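Putative PAS/PAC sensor protein (PDB 6HMJ) is a flavin-binding blue-light receptor that mediates RNA binding and translational regulation, pairing a light-oxygen-voltage photosensor with an ANTAR domain. Local coordinates at residues G178-L183 against R195-F200. Residue numbers count along the deposited sequence, not the author numbering.
Sequences GMIEGL and RLSTVF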
ATOM      1  N   GLY A 178       3.604  -8.348   4.456  1.00 66.49           N
ATOM      2  CA  GLY A 178       5.038  -8.496   4.292  1.00 66.28           C
ATOM      3  C   GLY A 178       5.601  -7.575   3.228  1.00 65.66           C
ATOM      4  O   GLY A 178       6.699  -7.034   3.380  1.00 66.43           O
ATOM      5  N   MET A 179       4.856  -7.380   2.138  1.00 64.41           N
ATOM      6  CA  MET A 179       5.331  -6.518   1.062  1.00 63.23           C
ATOM      7  C   MET A 179       5.382  -5.061   1.506  1.00 65.01           C
ATOM      8  O   MET A 179       6.311  -4.328   1.145  1.00 65.43           O
ATOM      9  CB  MET A 179       4.428  -6.664  -0.164  1.00 60.10           C
ATOM     10  CG  MET A 179       4.946  -5.951  -1.399  1.00 58.88           C
ATOM     11  SD  MET A 179       3.663  -5.699  -2.638  1.00 58.01           S
ATOM     12  CE  MET A 179       2.952  -4.168  -2.039  1.00 59.82           C
ATOM     13  N   ILE A 180       4.394  -4.622   2.286  1.00 64.75           N
ATOM     14  CA  ILE A 180       4.357  -3.232   2.725  1.00 65.99           C
ATOM     15  C   ILE A 180       5.458  -2.968   3.745  1.00 69.00           C
ATOM     16  O   ILE A 180       6.243  -2.024   3.608  1.00 70.52           O
ATOM     17  CB  ILE A 180       2.965  -2.889   3.287  1.00 65.18           C
ATOM     18  CG1 ILE A 180       1.899  -3.087   2.205  1.00 63.58           C
ATOM     19  CG2 ILE A 180       2.941  -1.461   3.814  1.00 67.47           C
ATOM     20  CD1 ILE A 180       0.472  -2.968   2.706  1.00 63.30           C
ATOM     21  N   GLU A 181       5.531  -3.801   4.786  1.00 70.94           N
ATOM     22  CA  GLU A 181       6.584  -3.648   5.784  1.00 73.94           C
ATOM     23  C   GLU A 181       7.965  -3.764   5.149  1.00 73.63           C
ATOM     24  O   GLU A 181       8.861  -2.965   5.444  1.00 74.03           O
ATOM     25  CB  GLU A 181       6.404  -4.689   6.889  1.00 77.00           C
ATOM     26  CG  GLU A 181       5.137  -4.491   7.715  1.00 80.99           C
ATOM     27  CD  GLU A 181       4.879  -5.630   8.685  1.00 85.19           C
ATOM     28  OE1 GLU A 181       5.617  -6.636   8.632  1.00 86.86           O
ATOM     29  OE2 GLU A 181       3.937  -5.519   9.500  1.00 86.28           O
ATOM     30  N   GLY A 182       8.153  -4.749   4.270  1.00 71.15           N
ATOM     31  CA  GLY A 182       9.458  -4.945   3.658  1.00 70.60           C
ATOM     32  C   GLY A 182       9.854  -3.792   2.757  1.00 70.02           C
ATOM     33  O   GLY A 182      10.988  -3.305   2.810  1.00 71.17           O
ATOM     34  N   LEU A 183       8.926  -3.346   1.908  1.00 67.31           N
ATOM     35  CA  LEU A 183       9.209  -2.222   1.020  1.00 64.01           C
ATOM     36  C   LEU A 183       9.571  -0.977   1.818  1.00 64.64           C
ATOM     37  O   LEU A 183      10.485  -0.232   1.441  1.00 63.65           O
ATOM     38  CB  LEU A 183       8.002  -1.955   0.120  1.00 60.14           C
ATOM     39  CG  LEU A 183       8.074  -0.734  -0.799  1.00 58.27           C
ATOM     40  CD1 LEU A 183       9.205  -0.871  -1.801  1.00 58.77           C
ATOM     41  CD2 LEU A 183       6.751  -0.536  -1.513  1.00 55.67           C
ATOM     42  N   ARG A 195      13.732  -2.717  -6.248  1.00 56.66           N
ATOM     43  CA  ARG A 195      13.522  -2.730  -4.805  1.00 60.86           C
ATOM     44  C   ARG A 195      12.380  -3.662  -4.417  1.00 63.35           C
ATOM     45  O   ARG A 195      12.512  -4.480  -3.497  1.00 63.87           O
ATOM     46  CB  ARG A 195      13.239  -1.303  -4.335  1.00 61.82           C
ATOM     47  CG  ARG A 195      13.431  -1.054  -2.859  1.00 63.60           C
ATOM     48  CD  ARG A 195      12.909   0.324  -2.497  1.00 64.60           C
ATOM     49  NE  ARG A 195      13.335   1.325  -3.473  1.00 64.65           N
ATOM     50  CZ  ARG A 195      12.692   2.463  -3.723  1.00 65.59           C
ATOM     51  NH1 ARG A 195      11.574   2.765  -3.073  1.00 66.83           N
ATOM     52  NH2 ARG A 195      13.167   3.301  -4.633  1.00 65.69           N
ATOM     53  N   LEU A 196      11.242  -3.548  -5.104  1.00 63.54           N
ATOM     54  CA  LEU A 196      10.083  -4.365  -4.763  1.00 63.57           C
ATOM     55  C   LEU A 196      10.324  -5.833  -5.093  1.00 61.68           C
ATOM     56  O   LEU A 196       9.886  -6.721  -4.352  1.00 60.81           O
ATOM     57  CB  LEU A 196       8.852  -3.838  -5.499  1.00 63.88           C
ATOM     58  CG  LEU A 196       7.482  -4.377  -5.090  1.00 65.47           C
ATOM     59  CD1 LEU A 196       7.241  -4.230  -3.597  1.00 66.92           C
ATOM     60  CD2 LEU A 196       6.406  -3.650  -5.881  1.00 66.05           C
ATOM     61  N   SER A 197      11.017  -6.110  -6.200  1.00 62.76           N
ATOM     62  CA  SER A 197      11.291  -7.492  -6.576  1.00 63.71           C
ATOM     63  C   SER A 197      12.080  -8.216  -5.493  1.00 63.57           C
ATOM     64  O   SER A 197      11.780  -9.370  -5.163  1.00 63.38           O
ATOM     65  CB  SER A 197      12.045  -7.534  -7.904  1.00 66.13           C
ATOM     66  OG  SER A 197      12.430  -8.859  -8.226  1.00 68.39           O
ATOM     67  N   THR A 198      13.097  -7.559  -4.926  1.00 62.75           N
ATOM     68  CA  THR A 198      13.872  -8.188  -3.863  1.00 65.77           C
ATOM     69  C   THR A 198      13.050  -8.380  -2.592  1.00 66.44           C
ATOM     70  O   THR A 198      13.387  -9.242  -1.776  1.00 68.94           O
ATOM     71  CB  THR A 198      15.131  -7.370  -3.543  1.00 68.49           C
ATOM     72  OG1 THR A 198      14.769  -6.160  -2.869  1.00 70.02           O
ATOM     73  CG2 THR A 198      15.908  -7.040  -4.811  1.00 69.02           C
ATOM     74  N   VAL A 199      11.983  -7.602  -2.409  1.00 65.28           N
ATOM     75  CA  VAL A 199      11.091  -7.827  -1.276  1.00 65.15           C
ATOM     76  C   VAL A 199      10.317  -9.124  -1.464  1.00 63.33           C
ATOM     77  O   VAL A 199      10.178  -9.924  -0.532  1.00 64.85           O
ATOM     78  CB  VAL A 199      10.143  -6.628  -1.091  1.00 65.03           C
ATOM     79  CG1 VAL A 199       9.035  -6.973  -0.104  1.00 66.14           C
ATOM     80  CG2 VAL A 199      10.918  -5.411  -0.612  1.00 66.46           C
ATOM     81  N   PHE A 200       9.790  -9.346  -2.669  1.00 62.40           N
ATOM     82  CA  PHE A 200       9.083 -10.592  -2.942  1.00 64.09           C
ATOM     83  C   PHE A 200       9.996 -11.799  -2.753  1.00 67.06           C
ATOM     84  O   PHE A 200       9.583 -12.812  -2.177  1.00 69.10           O
ATOM     85  CB  PHE A 200       8.507 -10.568  -4.358  1.00 62.92           C
ATOM     86  CG  PHE A 200       7.300  -9.679  -4.513  1.00 63.83           C
ATOM     87  CD1 PHE A 200       6.284  -9.685  -3.566  1.00 64.75           C
ATOM     88  CD2 PHE A 200       7.184  -8.830  -5.603  1.00 63.79           C
ATOM     89  CE1 PHE A 200       5.180  -8.872  -3.707  1.00 64.45           C
ATOM     90  CE2 PHE A 200       6.080  -8.010  -5.749  1.00 63.78           C
ATOM     91  CZ  PHE A 200       5.078  -8.031  -4.800  1.00 64.91           C
TER
HETATM   92  O   HOH W   1      11.339   1.820  -0.113  1.00 71.03           O
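In a buried, mostly apolar helix-helix contact, helix 172-185 of the ANTAR region packs against helix 192-202, beside the long helix 114-149 and between the two PAS modules. The local axes approach to 9.4 Å at 126°. Val199, short and branched, is a knob in the shallow hole formed by Gly178, Met179, Gly182 and Leu183. Gly182 suits this position because a CB would lie only 3.1 Å from Val199 CG1; without one, Val199 CG2 rests 3.9 Å from Gly182 C. Flexible Met179 fills the space beside the knob, its CG 3.6 Å from Leu196 CD1 and its SD 3.5 Å from Phe200 CZ, an oblique Met-aromatic contact; it also touches Ile145 and Val146. Apolar Leu183 packs CD2 on Leu196 CD1 at 4.3 Å. Long Arg195 lays CD 4.0 Å from Leu183 CD1, while its NH2 hydrogen-bonds Leu190 O and salt-bridges Asp151 of the second subunit. A water joins Arg195 NH1 to Leu183 O. Shape fit and apolar burial thus hold the helices, that water being the one polar link between the segments.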